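Local structure of GH3 beta-N-acetylglucosaminidase (Paenibacillaceae, 6K5J) at residues 328-331 with 332-336; 259-262 with 263-267; 427-430 with 431-435; 355-359 with 360-364. The protein hydrolyses beta-linked terminal N-acetylglucosamine residues as a glycoside hydrolase of family 3, probably acting on chitin-derived oligosaccharides. One frame throughout, in Å; residues are numbered along the deposited sequence.

How the contacts relate
Following the chain, contact 2 comes first, closing the short loop from helix 249-258 into strand 264-266. Contact 1 follows on helix 323-339, and the two touch: Arg-332 NE reaches Asp-262 OD1 in a 2.9 Å salt bridge, and apolar side chains pack beside it, tying that helix to the loop and strand before it. Contact 4 caps the start of helix 359-372, the next helix after 323-339. Contact 3 turns strand 424-430 towards helix 435-447, across the chain's centre from contacts 1 and 2, their centres about 49 and 44 Å from its own. All four lie in series, none nested or crossed, and only contacts 1 and 2 touch.

Contact 1 of 4, residues 328-331 with 332-336; sequences RSVG and RLLAL
NH1 of Arg-332 is gripped by OD1 of Asp-294 in a salt bridge and by water 1, 3.1 Å away, and that water also takes a weak bond from NH1 of Arg-328. NH2 of Arg-332 gives a 3.0 Å bond to water 2, which lies in the guanidinium plane at its edge and again takes a weak bond from Arg-328 NH1. The two arginines, one helical turn apart, run side by side, but their flat groups stand 86° apart. CG of Arg-328 lies over one face of the Arg-332 guanidinium, offset toward its rim, and CD comes beside it, 3.4 Å from NH2. A bend at chi3 (-54°) then carries the charged end of Arg-328 off to Glu-324 and Glu-252. With Asp-262 at Arg-332, acidic partners probably offset much of the positive charge gathered here, to which Arg-256 adds. On another flank, Val-330 CG1 meets Leu-334 CD1 at 3.7 Å, and the same pair is joined by the 2.9 Å backbone bond from Leu-334 N to Val-330 O. Small Ser-329 fits a buried place where its OG bonds to Asp-294. From helix 323-339, Val-330 and Leu-334 face helix 13-19, whereas Leu-333 and Leu-336 pack on Val-264 of strand 264-266.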
# COMPACT_ATOMS: atom_id res chain seq x y z
N ARG A 328 -16.21 0.44 25.02
CA ARG A 328 -16.74 0.19 23.68
C ARG A 328 -15.62 -0.20 22.72
O ARG A 328 -15.72 -1.22 22.02
CB ARG A 328 -17.50 1.42 23.18
CG ARG A 328 -18.47 1.16 22.03
CD ARG A 328 -18.90 2.48 21.37
NE ARG A 328 -19.43 3.42 22.36
CZ ARG A 328 -19.54 4.73 22.17
NH1 ARG A 328 -19.18 5.26 21.01
NH2 ARG A 328 -20.01 5.51 23.13
N SER A 329 -14.54 0.59 22.67
CA SER A 329 -13.42 0.27 21.79
C SER A 329 -12.69 -0.99 22.24
O SER A 329 -12.31 -1.82 21.41
CB SER A 329 -12.43 1.43 21.71
OG SER A 329 -12.99 2.54 21.03
N VAL A 330 -12.45 -1.13 23.54
CA VAL A 330 -11.79 -2.33 24.04
C VAL A 330 -12.57 -3.57 23.62
O VAL A 330 -11.99 -4.59 23.21
CB VAL A 330 -11.62 -2.26 25.57
CG1 VAL A 330 -11.23 -3.63 26.13
CG2 VAL A 330 -10.58 -1.21 25.93
N GLY A 331 -13.91 -3.51 23.69
CA GLY A 331 -14.71 -4.66 23.31
C GLY A 331 -14.53 -5.03 21.85
O GLY A 331 -14.43 -6.22 21.50
N ARG A 332 -14.47 -4.03 20.97
CA ARG A 332 -14.28 -4.32 19.55
C ARG A 332 -12.90 -4.91 19.29
O ARG A 332 -12.75 -5.84 18.49
CB ARG A 332 -14.48 -3.05 18.73
CG ARG A 332 -15.85 -2.42 18.86
CD ARG A 332 -15.90 -1.18 17.99
NE ARG A 332 -17.21 -0.53 17.95
CZ ARG A 332 -17.47 0.71 18.37
NH1 ARG A 332 -16.50 1.47 18.87
NH2 ARG A 332 -18.70 1.20 18.25
N LEU A 333 -11.86 -4.39 19.97
CA LEU A 333 -10.51 -4.91 19.77
C LEU A 333 -10.37 -6.33 20.31
O LEU A 333 -9.77 -7.19 19.66
CB LEU A 333 -9.49 -3.97 20.41
CG LEU A 333 -9.42 -2.62 19.69
CD1 LEU A 333 -8.92 -1.51 20.62
CD2 LEU A 333 -8.55 -2.75 18.43
N LEU A 334 -10.92 -6.60 21.49
CA LEU A 334 -10.85 -7.96 22.03
C LEU A 334 -11.62 -8.95 21.16
O LEU A 334 -11.20 -10.10 21.01
CB LEU A 334 -11.37 -7.97 23.47
CG LEU A 334 -10.55 -7.19 24.51
CD1 LEU A 334 -11.11 -7.36 25.91
CD2 LEU A 334 -9.09 -7.62 24.49
N ALA A 335 -12.74 -8.52 20.57
CA ALA A 335 -13.51 -9.42 19.70
C ALA A 335 -12.73 -9.77 18.44
O ALA A 335 -12.71 -10.93 18.02
CB ALA A 335 -14.85 -8.78 19.33
N LEU A 336 -12.06 -8.78 17.84
CA LEU A 336 -11.21 -9.05 16.69
C LEU A 336 -10.07 -10.01 17.06
O LEU A 336 -9.78 -10.97 16.33
CB LEU A 336 -10.65 -7.73 16.14
CG LEU A 336 -9.67 -7.89 14.97
CD1 LEU A 336 -10.33 -8.65 13.84
CD2 LEU A 336 -9.16 -6.53 14.49
O HOH W 1 -16.97 4.50 18.43
O HOH W 2 -19.97 3.88 18.47

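Contact 2 of 4, residues 259-262 with 263-267; sequences LGYD and GVVVT
Tyr-261, reached after the chain leaves helix 249-258 through Gly-260 with a positive phi (68°), lays its ring face against Gly-263. The glycine nitrogen sits 3.4 Å above the ring plane, over its centre, and Gly-263 CA makes a CH-pi contact 3.8 Å from the centroid of the Tyr-261 ring. Swinging CG away from the backbone N (chi1 -172°) folds the ring forward over the chain that follows it. A side chain on Gly-263 would not fit here: a CB would come within 2.3 Å of Tyr-261 OH. At the ring edge, CD2 of Tyr-261 meets CG2 of Val-265 at 3.9 Å, with Val-264 O near the ring plane too. The hydroxyl bonds to Val-224 O, so the ring is fixed at its far end as well. With a leucine in place of Tyr-261, Val-224 O would probably lose its hydroxyl partner and Gly-263 the flat face against which it lies. Asp-262 turns its CB away from the strand, and its carboxylate is taken up by Arg-332. Arg-256 NH1 binds the carbonyls of both Tyr-261 and Gly-263, holding the turn to the helix before it. Strand 264-266 then runs parallel to strand 226-229, completing with helix 249-258 the beta-alpha-beta crossover that is the repeating element of a TIM barrel.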
# COMPACT_ATOMS: atom_id res chain seq x y z
N LEU A 259 -23.61 3.81 8.07
CA LEU A 259 -23.13 2.56 7.49
C LEU A 259 -23.17 1.39 8.46
O LEU A 259 -22.92 0.26 8.06
CB LEU A 259 -21.69 2.75 6.95
CG LEU A 259 -21.50 3.41 5.58
CD1 LEU A 259 -22.44 4.58 5.30
CD2 LEU A 259 -20.06 3.85 5.36
N GLY A 260 -23.50 1.64 9.73
CA GLY A 260 -23.68 0.56 10.69
C GLY A 260 -22.43 -0.21 11.06
O GLY A 260 -22.52 -1.34 11.53
N TYR A 261 -21.25 0.36 10.87
CA TYR A 261 -20.03 -0.39 11.11
C TYR A 261 -19.71 -0.43 12.60
O TYR A 261 -19.50 0.61 13.22
CB TYR A 261 -18.86 0.23 10.35
CG TYR A 261 -17.64 -0.64 10.43
CD1 TYR A 261 -17.67 -1.94 9.94
CD2 TYR A 261 -16.47 -0.19 11.04
CE1 TYR A 261 -16.55 -2.76 10.01
CE2 TYR A 261 -15.34 -1.00 11.11
CZ TYR A 261 -15.39 -2.28 10.60
OH TYR A 261 -14.28 -3.09 10.67
N ASP A 262 -19.67 -1.63 13.18
CA ASP A 262 -19.34 -1.81 14.58
C ASP A 262 -18.00 -2.51 14.77
O ASP A 262 -17.69 -2.97 15.87
CB ASP A 262 -20.46 -2.56 15.31
CG ASP A 262 -20.32 -2.50 16.85
OD1 ASP A 262 -19.93 -1.44 17.39
OD2 ASP A 262 -20.61 -3.52 17.51
N GLY A 263 -17.19 -2.60 13.71
CA GLY A 263 -15.88 -3.21 13.81
C GLY A 263 -14.83 -2.21 14.28
O GLY A 263 -15.12 -1.11 14.75
N VAL A 264 -13.57 -2.61 14.11
CA VAL A 264 -12.45 -1.83 14.61
C VAL A 264 -12.16 -0.69 13.63
O VAL A 264 -12.00 -0.92 12.43
CB VAL A 264 -11.21 -2.72 14.79
CG1 VAL A 264 -9.96 -1.87 15.02
CG2 VAL A 264 -11.44 -3.72 15.95
N VAL A 265 -12.06 0.53 14.15
CA VAL A 265 -11.70 1.68 13.35
C VAL A 265 -10.31 2.14 13.77
O VAL A 265 -10.08 2.42 14.96
CB VAL A 265 -12.74 2.80 13.47
CG1 VAL A 265 -12.24 4.07 12.81
CG2 VAL A 265 -14.04 2.34 12.81
N VAL A 266 -9.39 2.18 12.81
CA VAL A 266 -7.99 2.55 13.05
C VAL A 266 -7.74 3.94 12.49
O VAL A 266 -8.18 4.26 11.38
CB VAL A 266 -7.03 1.54 12.39
CG1 VAL A 266 -5.59 1.80 12.86
CG2 VAL A 266 -7.47 0.09 12.66
N THR A 267 -7.00 4.76 13.23
CA THR A 267 -6.54 6.01 12.63
C THR A 267 -5.45 5.70 11.60
O THR A 267 -4.67 4.77 11.76
CB THR A 267 -5.98 6.98 13.67
OG1 THR A 267 -4.70 6.52 14.14
CG2 THR A 267 -6.94 7.13 14.84

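Contact 3 of 4, residues 427-430 with 431-435; sequences QTIG and VQPTE
At Gly-430 the extended backbone of strand 424-430 ends, and helical angles at Val-431 (phi -57°, psi -33°) turn the chain so that Pro-433 comes back beside the strand. This is the strand-to-helix turn of a beta-alpha-beta crossover: strand 424-430 lies at one edge of a mixed sheet, and the chain goes on through helix 435-447 to the parallel strand 450-455. Ile-429 and Pro-433 meet across the turn, CD1 of the isoleucine 3.9 Å from CB of the proline. With CG1 of Ile-429 placed between backbone N and carbonyl carbon (chi1 68°), CD1 is directed towards the proline ring. Both residues are buried and also touch helix 462-472, Ile-429 at Leu-467 and Pro-433 at Gln-464, so a branched aliphatic chain and a rigid ring fit here. Glycine suits position 430, where a CB on Gly-430 would lie a tight 3.2 Å from Gln-432 O. Glu-437 OE1 accepts from the backbone N of both Gly-430 and Thr-434, the second bond as in a capping box, for Thr-434 is the helix N-cap. The Gly-430 carbonyl O lies against the proline ring, 3.4 Å from Pro-433 CD and 3.6 Å from its CB.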
# COMPACT_ATOMS: atom_id res chain seq x y z
N GLN A 427 20.74 0.05 -18.78
CA GLN A 427 21.34 1.18 -18.08
C GLN A 427 20.40 1.64 -16.97
O GLN A 427 19.25 2.00 -17.24
CB GLN A 427 21.61 2.32 -19.05
CG GLN A 427 22.70 2.02 -20.07
CD GLN A 427 24.07 1.91 -19.43
OE1 GLN A 427 24.40 2.67 -18.53
NE2 GLN A 427 24.87 0.95 -19.89
N THR A 428 20.89 1.63 -15.74
CA THR A 428 20.10 2.08 -14.60
C THR A 428 20.32 3.57 -14.38
O THR A 428 21.46 4.03 -14.29
CB THR A 428 20.45 1.31 -13.34
OG1 THR A 428 20.17 -0.07 -13.54
CG2 THR A 428 19.63 1.82 -12.15
N ILE A 429 19.22 4.32 -14.29
CA ILE A 429 19.27 5.75 -14.04
C ILE A 429 18.33 6.08 -12.89
O ILE A 429 17.48 5.28 -12.51
CB ILE A 429 18.91 6.57 -15.30
CG1 ILE A 429 17.43 6.40 -15.65
CG2 ILE A 429 19.83 6.18 -16.46
CD1 ILE A 429 16.92 7.40 -16.69
N GLY A 430 18.51 7.26 -12.32
CA GLY A 430 17.64 7.69 -11.25
C GLY A 430 16.28 8.10 -11.76
O GLY A 430 16.12 8.53 -12.91
N VAL A 431 15.27 7.93 -10.90
CA VAL A 431 13.93 8.40 -11.23
C VAL A 431 13.96 9.89 -11.53
O VAL A 431 13.19 10.39 -12.37
CB VAL A 431 12.96 8.05 -10.09
CG1 VAL A 431 11.65 8.81 -10.20
CG2 VAL A 431 12.70 6.56 -10.09
N GLN A 432 14.84 10.63 -10.86
CA GLN A 432 15.26 11.96 -11.27
C GLN A 432 16.68 11.84 -11.80
O GLN A 432 17.66 11.94 -11.04
CB GLN A 432 15.19 12.94 -10.09
CG GLN A 432 13.81 13.00 -9.43
CD GLN A 432 13.86 13.63 -8.06
OE1 GLN A 432 14.15 14.82 -7.92
NE2 GLN A 432 13.58 12.84 -7.02
N PRO A 433 16.86 11.58 -13.10
CA PRO A 433 18.19 11.22 -13.60
C PRO A 433 19.14 12.41 -13.54
O PRO A 433 18.76 13.56 -13.72
CB PRO A 433 17.91 10.80 -15.05
CG PRO A 433 16.69 11.57 -15.43
CD PRO A 433 15.85 11.63 -14.17
N THR A 434 20.41 12.10 -13.28
CA THR A 434 21.45 13.11 -13.29
C THR A 434 21.72 13.59 -14.72
O THR A 434 21.33 12.96 -15.70
CB THR A 434 22.73 12.57 -12.67
OG1 THR A 434 23.33 11.64 -13.58
CG2 THR A 434 22.44 11.85 -11.35
N GLU A 435 22.40 14.73 -14.82
CA GLU A 435 22.72 15.26 -16.14
C GLU A 435 23.62 14.29 -16.90
O GLU A 435 23.48 14.14 -18.12
CB GLU A 435 23.38 16.63 -16.03
CG GLU A 435 22.42 17.78 -16.27
CD GLU A 435 23.11 19.13 -16.25
OE1 GLU A 435 24.06 19.33 -17.04
OE2 GLU A 435 22.70 19.99 -15.44

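Contact 4 of 4, residues 355-359 with 360-364; sequences TLVTD and EKTEL
Hydrogen bonds dominate where Thr-358 meets Lys-361 and Thr-362 at the start of helix 359-372. Thr-358 is the N-cap: its OG1, set between backbone N and carbonyl carbon (chi1 67°), accepts from Lys-361 N at 3.1 Å in a nearly straight bond of 163°. Threonine suits this place because its short hydroxyl can reach forward to a backbone N-H of the first turn. The carbonyl O of Thr-358 takes the usual helical bond from Thr-362 N at 3.0 Å, and Thr-362 OG1 also lies 3.0 Å from that Thr-358 O. Just upstream, Thr-355 OG1 accepts from Val-357 N at 3.1 Å, an ST turn that shapes the approach to the cap.

The charged contact belongs to Lys-361. Its chain, bent at chi3 (-71°), runs back past the cap, where NZ donates to Leu-356 O at 2.8 Å and forms a salt bridge with Glu-124 of helix 111-127. A methionine in place of Lys-361 is likely to leave Leu-356 O without this donor and the Glu-124 carboxylate without its positive mate.

Van der Waals contacts fill in the rest. Lys-361 CE rests 3.4 Å from Thr-358 OG1, and Val-357 CG1 touches Thr-362 OG1 at 3.3 Å.

Asp-359 and Glu-360 in the first turn and Glu-363 in the next carry negative charge, their carboxylates not in contact. Negative charge at a helix N terminus is probably favourable to the helix dipole, so the hydroxyl cap and early acidic residues probably suit this helix start, while the lysine's charge is directed to Leu-356 O and Glu-124.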
# COMPACT_ATOMS: atom_id res chain seq x y z
N THR A 355 12.79 -19.92 2.76
CA THR A 355 11.92 -19.06 1.97
C THR A 355 10.51 -19.63 1.94
O THR A 355 10.31 -20.84 2.05
CB THR A 355 12.43 -18.90 0.54
OG1 THR A 355 11.57 -18.00 -0.17
CG2 THR A 355 12.43 -20.25 -0.18
N LEU A 356 9.52 -18.73 1.82
CA LEU A 356 8.14 -19.15 1.61
C LEU A 356 7.77 -19.23 0.14
O LEU A 356 6.65 -19.65 -0.18
CB LEU A 356 7.18 -18.20 2.33
CG LEU A 356 7.36 -18.07 3.85
CD1 LEU A 356 6.29 -17.13 4.43
CD2 LEU A 356 7.31 -19.44 4.51
N VAL A 357 8.66 -18.79 -0.75
CA VAL A 357 8.38 -18.82 -2.18
C VAL A 357 8.25 -20.27 -2.64
O VAL A 357 9.03 -21.14 -2.24
CB VAL A 357 9.51 -18.10 -2.94
CG1 VAL A 357 9.34 -18.24 -4.45
CG2 VAL A 357 9.57 -16.62 -2.54
N THR A 358 7.24 -20.53 -3.48
CA THR A 358 7.07 -21.82 -4.14
C THR A 358 6.91 -21.61 -5.64
O THR A 358 6.51 -20.54 -6.10
CB THR A 358 5.86 -22.62 -3.61
OG1 THR A 358 4.64 -21.96 -3.96
CG2 THR A 358 5.92 -22.83 -2.08
N ASP A 359 7.22 -22.66 -6.41
CA ASP A 359 6.99 -22.58 -7.85
C ASP A 359 5.53 -22.30 -8.16
O ASP A 359 5.21 -21.51 -9.06
CB ASP A 359 7.46 -23.86 -8.54
CG ASP A 359 8.95 -24.07 -8.44
OD1 ASP A 359 9.69 -23.10 -8.17
OD2 ASP A 359 9.39 -25.22 -8.64
N GLU A 360 4.62 -22.90 -7.39
CA GLU A 360 3.19 -22.77 -7.65
C GLU A 360 2.70 -21.34 -7.42
O GLU A 360 1.89 -20.82 -8.20
CB GLU A 360 2.41 -23.76 -6.79
CG GLU A 360 2.61 -25.24 -7.16
CD GLU A 360 4.01 -25.79 -6.86
OE1 GLU A 360 4.77 -25.19 -6.06
OE2 GLU A 360 4.34 -26.85 -7.44
N LYS A 361 3.13 -20.70 -6.33
CA LYS A 361 2.69 -19.33 -6.06
C LYS A 361 3.34 -18.35 -7.03
O LYS A 361 2.69 -17.40 -7.50
CB LYS A 361 2.99 -18.96 -4.60
CG LYS A 361 2.06 -19.62 -3.60
CD LYS A 361 2.35 -19.17 -2.16
CE LYS A 361 3.66 -19.75 -1.64
NZ LYS A 361 3.90 -19.40 -0.20
N THR A 362 4.62 -18.55 -7.34
CA THR A 362 5.29 -17.67 -8.29
C THR A 362 4.64 -17.76 -9.67
O THR A 362 4.39 -16.75 -10.32
CB THR A 362 6.77 -18.02 -8.38
OG1 THR A 362 7.39 -17.81 -7.10
CG2 THR A 362 7.48 -17.16 -9.45
N GLU A 363 4.34 -18.98 -10.12
CA GLU A 363 3.72 -19.12 -11.44
C GLU A 363 2.30 -18.57 -11.45
O GLU A 363 1.86 -18.02 -12.46
CB GLU A 363 3.76 -20.58 -11.88
CG GLU A 363 5.18 -21.01 -12.22
CD GLU A 363 5.35 -22.51 -12.27
OE1 GLU A 363 4.34 -23.23 -12.14
OE2 GLU A 363 6.50 -22.96 -12.47
N LEU A 364 1.59 -18.68 -10.33
CA LEU A 364 0.26 -18.09 -10.24
C LEU A 364 0.31 -16.57 -10.43
O LEU A 364 -0.49 -16.01 -11.19
CB LEU A 364 -0.36 -18.43 -8.89
CG LEU A 364 -1.85 -18.12 -8.69
CD1 LEU A 364 -2.44 -19.06 -7.66
CD2 LEU A 364 -2.08 -16.66 -8.28